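Local coordinates for protein 2-keto-3-deoxy-D-arabinonate dehydratase (Sulfolobus solfataricus, PDB 2Q18) that dehydrates 2-dehydro-3-deoxy-D-arabinonate to 2,5-dioxopentanoate with the help of a divalent metal ion, a step in the pentose oxidation pathway leading to 2-oxoglutarate, at residues G265-E273 with L282-R290. Sequence-based numbering, arbitrary orientation.
Sequences GLKDEDIVE and LITPVKKRR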
loop_
_atom_site.group_PDB
_atom_site.type_symbol
_atom_site.label_atom_id
_atom_site.label_comp_id
_atom_site.label_asym_id
_atom_site.label_seq_id
_atom_site.Cartn_x
_atom_site.Cartn_y
_atom_site.Cartn_z
ATOM N N GLY A 265 10.771 -2.026 -44.987
ATOM C CA GLY A 265 11.133 -1.583 -43.647
ATOM C C GLY A 265 10.307 -0.398 -43.182
ATOM O O GLY A 265 10.079 0.557 -43.934
ATOM N N LEU A 266 9.850 -0.475 -41.935
ATOM C CA LEU A 266 9.078 0.589 -41.301
ATOM C C LEU A 266 9.864 1.890 -41.217
ATOM O O LEU A 266 11.081 1.878 -41.029
ATOM C CB LEU A 266 8.682 0.155 -39.885
ATOM C CG LEU A 266 7.285 -0.372 -39.539
ATOM C CD1 LEU A 266 6.526 -1.000 -40.707
ATOM C CD2 LEU A 266 7.360 -1.325 -38.342
ATOM N N LYS A 267 9.167 3.011 -41.359
ATOM C CA LYS A 267 9.766 4.305 -41.037
ATOM C C LYS A 267 8.851 5.204 -40.215
ATOM O O LYS A 267 7.672 4.907 -40.031
ATOM C CB LYS A 267 10.322 5.024 -42.280
ATOM C CG LYS A 267 9.396 5.128 -43.466
ATOM C CD LYS A 267 10.105 5.783 -44.676
ATOM C CE LYS A 267 11.221 4.900 -45.237
ATOM N NZ LYS A 267 11.864 5.490 -46.448
ATOM N N ASP A 268 9.423 6.290 -39.707
ATOM C CA ASP A 268 8.714 7.245 -38.869
ATOM C C ASP A 268 7.376 7.631 -39.493
ATOM O O ASP A 268 7.294 7.892 -40.698
ATOM C CB ASP A 268 9.581 8.485 -38.648
ATOM C CG ASP A 268 9.144 9.301 -37.447
ATOM O OD1 ASP A 268 9.242 8.795 -36.306
ATOM O OD2 ASP A 268 8.717 10.457 -37.640
ATOM N N GLU A 269 6.334 7.620 -38.659
ATOM C CA GLU A 269 4.962 8.018 -39.022
ATOM C C GLU A 269 4.160 7.000 -39.846
ATOM O O GLU A 269 2.996 7.255 -40.157
ATOM C CB GLU A 269 4.895 9.430 -39.652
ATOM C CG GLU A 269 5.530 10.568 -38.825
ATOM C CD GLU A 269 4.941 10.741 -37.418
ATOM O OE1 GLU A 269 3.841 10.211 -37.129
ATOM O OE2 GLU A 269 5.590 11.423 -36.591
ATOM N N ASP A 270 4.757 5.851 -40.180
ATOM C CA ASP A 270 3.994 4.735 -40.760
ATOM C C ASP A 270 2.857 4.349 -39.820
ATOM O O ASP A 270 2.954 4.552 -38.610
ATOM C CB ASP A 270 4.876 3.494 -40.976
ATOM C CG ASP A 270 5.708 3.556 -42.257
ATOM O OD1 ASP A 270 5.506 4.474 -43.088
ATOM O OD2 ASP A 270 6.570 2.667 -42.427
ATOM N N ILE A 271 1.785 3.793 -40.379
ATOM C CA ILE A 271 0.707 3.240 -39.572
ATOM C C ILE A 271 0.631 1.743 -39.836
ATOM O O ILE A 271 0.457 1.310 -40.981
ATOM C CB ILE A 271 -0.680 3.891 -39.868
ATOM C CG1 ILE A 271 -0.614 5.435 -39.872
ATOM C CG2 ILE A 271 -1.744 3.357 -38.903
ATOM C CD1 ILE A 271 -0.123 6.099 -38.576
ATOM N N VAL A 272 0.773 0.962 -38.767
ATOM C CA VAL A 272 0.677 -0.489 -38.845
ATOM C C VAL A 272 -0.697 -0.918 -38.350
ATOM O O VAL A 272 -1.100 -0.585 -37.231
ATOM C CB VAL A 272 1.805 -1.182 -38.031
ATOM C CG1 VAL A 272 1.648 -2.703 -38.057
ATOM C CG2 VAL A 272 3.172 -0.777 -38.564
ATOM N N GLU A 273 -1.416 -1.649 -39.196
ATOM C CA GLU A 273 -2.751 -2.120 -38.869
ATOM C C GLU A 273 -2.776 -3.627 -38.999
ATOM O O GLU A 273 -2.381 -4.172 -40.033
ATOM C CB GLU A 273 -3.795 -1.497 -39.801
ATOM C CG GLU A 273 -3.710 0.026 -39.917
ATOM C CD GLU A 273 -4.707 0.609 -40.920
ATOM O OE1 GLU A 273 -5.420 -0.165 -41.599
ATOM O OE2 GLU A 273 -4.777 1.852 -41.026
ATOM N N LEU A 282 -5.816 -3.923 -34.526
ATOM C CA LEU A 282 -4.846 -3.195 -33.725
ATOM C C LEU A 282 -4.123 -2.186 -34.614
ATOM O O LEU A 282 -3.563 -2.560 -35.645
ATOM C CB LEU A 282 -3.833 -4.171 -33.104
ATOM C CG LEU A 282 -2.645 -3.593 -32.325
ATOM C CD1 LEU A 282 -3.104 -2.960 -31.013
ATOM C CD2 LEU A 282 -1.605 -4.680 -32.060
ATOM N N ILE A 283 -4.126 -0.922 -34.201
ATOM C CA ILE A 283 -3.553 0.158 -35.000
ATOM C C ILE A 283 -2.501 0.930 -34.211
ATOM O O ILE A 283 -2.789 1.475 -33.145
ATOM C CB ILE A 283 -4.655 1.138 -35.514
ATOM C CG1 ILE A 283 -5.685 0.393 -36.370
ATOM C CG2 ILE A 283 -4.029 2.304 -36.286
ATOM C CD1 ILE A 283 -7.005 1.144 -36.566
ATOM N N THR A 284 -1.282 0.979 -34.738
ATOM C CA THR A 284 -0.199 1.694 -34.074
ATOM C C THR A 284 0.625 2.534 -35.054
ATOM O O THR A 284 1.146 2.004 -36.045
ATOM C CB THR A 284 0.767 0.731 -33.329
ATOM O OG1 THR A 284 1.402 -0.137 -34.272
ATOM C CG2 THR A 284 0.033 -0.109 -32.270
ATOM N N PRO A 285 0.751 3.846 -34.780
ATOM C CA PRO A 285 1.741 4.652 -35.501
ATOM C C PRO A 285 3.163 4.218 -35.155
ATOM O O PRO A 285 3.376 3.522 -34.155
ATOM C CB PRO A 285 1.481 6.078 -35.003
ATOM C CG PRO A 285 0.754 5.915 -33.707
ATOM C CD PRO A 285 -0.032 4.646 -33.818
ATOM N N VAL A 286 4.120 4.621 -35.985
ATOM C CA VAL A 286 5.509 4.219 -35.826
ATOM C C VAL A 286 6.362 5.441 -35.526
ATOM O O VAL A 286 6.195 6.497 -36.140
ATOM C CB VAL A 286 6.035 3.498 -37.099
ATOM C CG1 VAL A 286 7.505 3.123 -36.956
ATOM C CG2 VAL A 286 5.200 2.267 -37.402
ATOM N N LYS A 287 7.261 5.292 -34.560
ATOM C CA LYS A 287 8.247 6.310 -34.248
ATOM C C LYS A 287 9.648 5.730 -34.440
ATOM O O LYS A 287 9.994 4.705 -33.846
ATOM C CB LYS A 287 8.052 6.825 -32.814
ATOM C CG LYS A 287 9.166 7.726 -32.288
ATOM C CD LYS A 287 9.106 9.125 -32.900
ATOM C CE LYS A 287 10.348 9.941 -32.564
ATOM N NZ LYS A 287 10.319 11.262 -33.250
ATOM N N LYS A 288 10.440 6.377 -35.289
ATOM C CA LYS A 288 11.841 6.018 -35.445
ATOM C C LYS A 288 12.652 6.682 -34.336
ATOM O O LYS A 288 12.604 7.903 -34.170
ATOM C CB LYS A 288 12.361 6.437 -36.825
ATOM C CG LYS A 288 13.879 6.357 -36.986
ATOM C CD LYS A 288 14.354 4.936 -37.246
ATOM C CE LYS A 288 15.868 4.892 -37.424
ATOM N NZ LYS A 288 16.324 3.563 -37.921
ATOM N N ARG A 289 13.389 5.872 -33.578
ATOM C CA ARG A 289 14.215 6.387 -32.488
ATOM C C ARG A 289 15.430 7.142 -33.024
ATOM O O ARG A 289 16.010 6.760 -34.039
ATOM C CB ARG A 289 14.663 5.259 -31.547
ATOM C CG ARG A 289 13.531 4.492 -30.859
ATOM C CD ARG A 289 12.745 5.352 -29.872
ATOM N NE ARG A 289 11.936 4.531 -28.967
ATOM C CZ ARG A 289 10.765 4.897 -28.446
ATOM N NH1 ARG A 289 10.118 4.071 -27.634
ATOM N NH2 ARG A 289 10.226 6.074 -28.743
ATOM N N ARG A 290 15.796 8.214 -32.327
ATOM C CA ARG A 290 16.919 9.070 -32.699
ATOM C C ARG A 290 18.202 8.610 -31.999
ATOM O O ARG A 290 18.166 8.183 -30.842
ATOM C CB ARG A 290 16.596 10.526 -32.335
ATOM C CG ARG A 290 17.722 11.531 -32.573
ATOM C CD ARG A 290 17.382 12.906 -31.994
ATOM N NE ARG A 290 18.541 13.802 -31.987
ATOM C CZ ARG A 290 18.917 14.568 -33.010
ATOM N NH1 ARG A 290 18.228 14.564 -34.148
ATOM N NH2 ARG A 290 19.988 15.345 -32.898
HETATM O O HOH W 1 -0.945 -2.872 -35.623
#
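Val286 is the residue most covered by 265-273, where that chain turns into its strand: CG2 lies 3.8 Å from Val272 CG2, touches Leu266 CG, the two side chains crossing at about a right angle, and rests on Asp270 CB, while CG1, anti to the backbone N (chi1 178°), lies against the Lys267 carbonyl, 3.6 Å from its O. The Lys267-Asp270 type II turn it lies against is tied by Asp270 OD2, which takes Lys267 N from above the carboxylate plane and also forms a salt bridge with Arg214. Beyond it the strands pair antiparallel: Val272 and Thr284 form a hydrogen-bonded pair, Val272 N to Thr284 O and Thr284 N to Val272 O both 2.9 Å, and a water bridges Val272 O and Leu282 O. On the opposite sheet face Ile271 reaches two residues of the facing strand, CG2 to Ile283 CG2 (3.6 Å) and CD1 to Pro285 CB (3.9 Å).

Past Val286 the contact loosens toward solvent. Glu269 N still binds Val286 O, but Asp268 then substitutes its side chain for a strand partner: with CG anti to its own N (chi1 -161°), OD1 offers its anti lone pair to Lys288 N at 2.9 Å. The bent Lys287 chain lays CD 3.4 Å from this oxygen, yet its ammonium stops short of a salt bridge. Replacing Asp268 by an alanine is likely to leave Lys288 N without this acceptor and let the end of the strand fray.

The two strands form a hairpin, 271-276 with 280-288, within a five-stranded mixed sheet in this FAH-family fold. Strand 207-214 flanks 271-276 and strand 131-133 flanks 280-288; Leu266 and Val272 also touch Pro142 of strand 140-150, which carries the magnesium ligands Glu143 and Glu145.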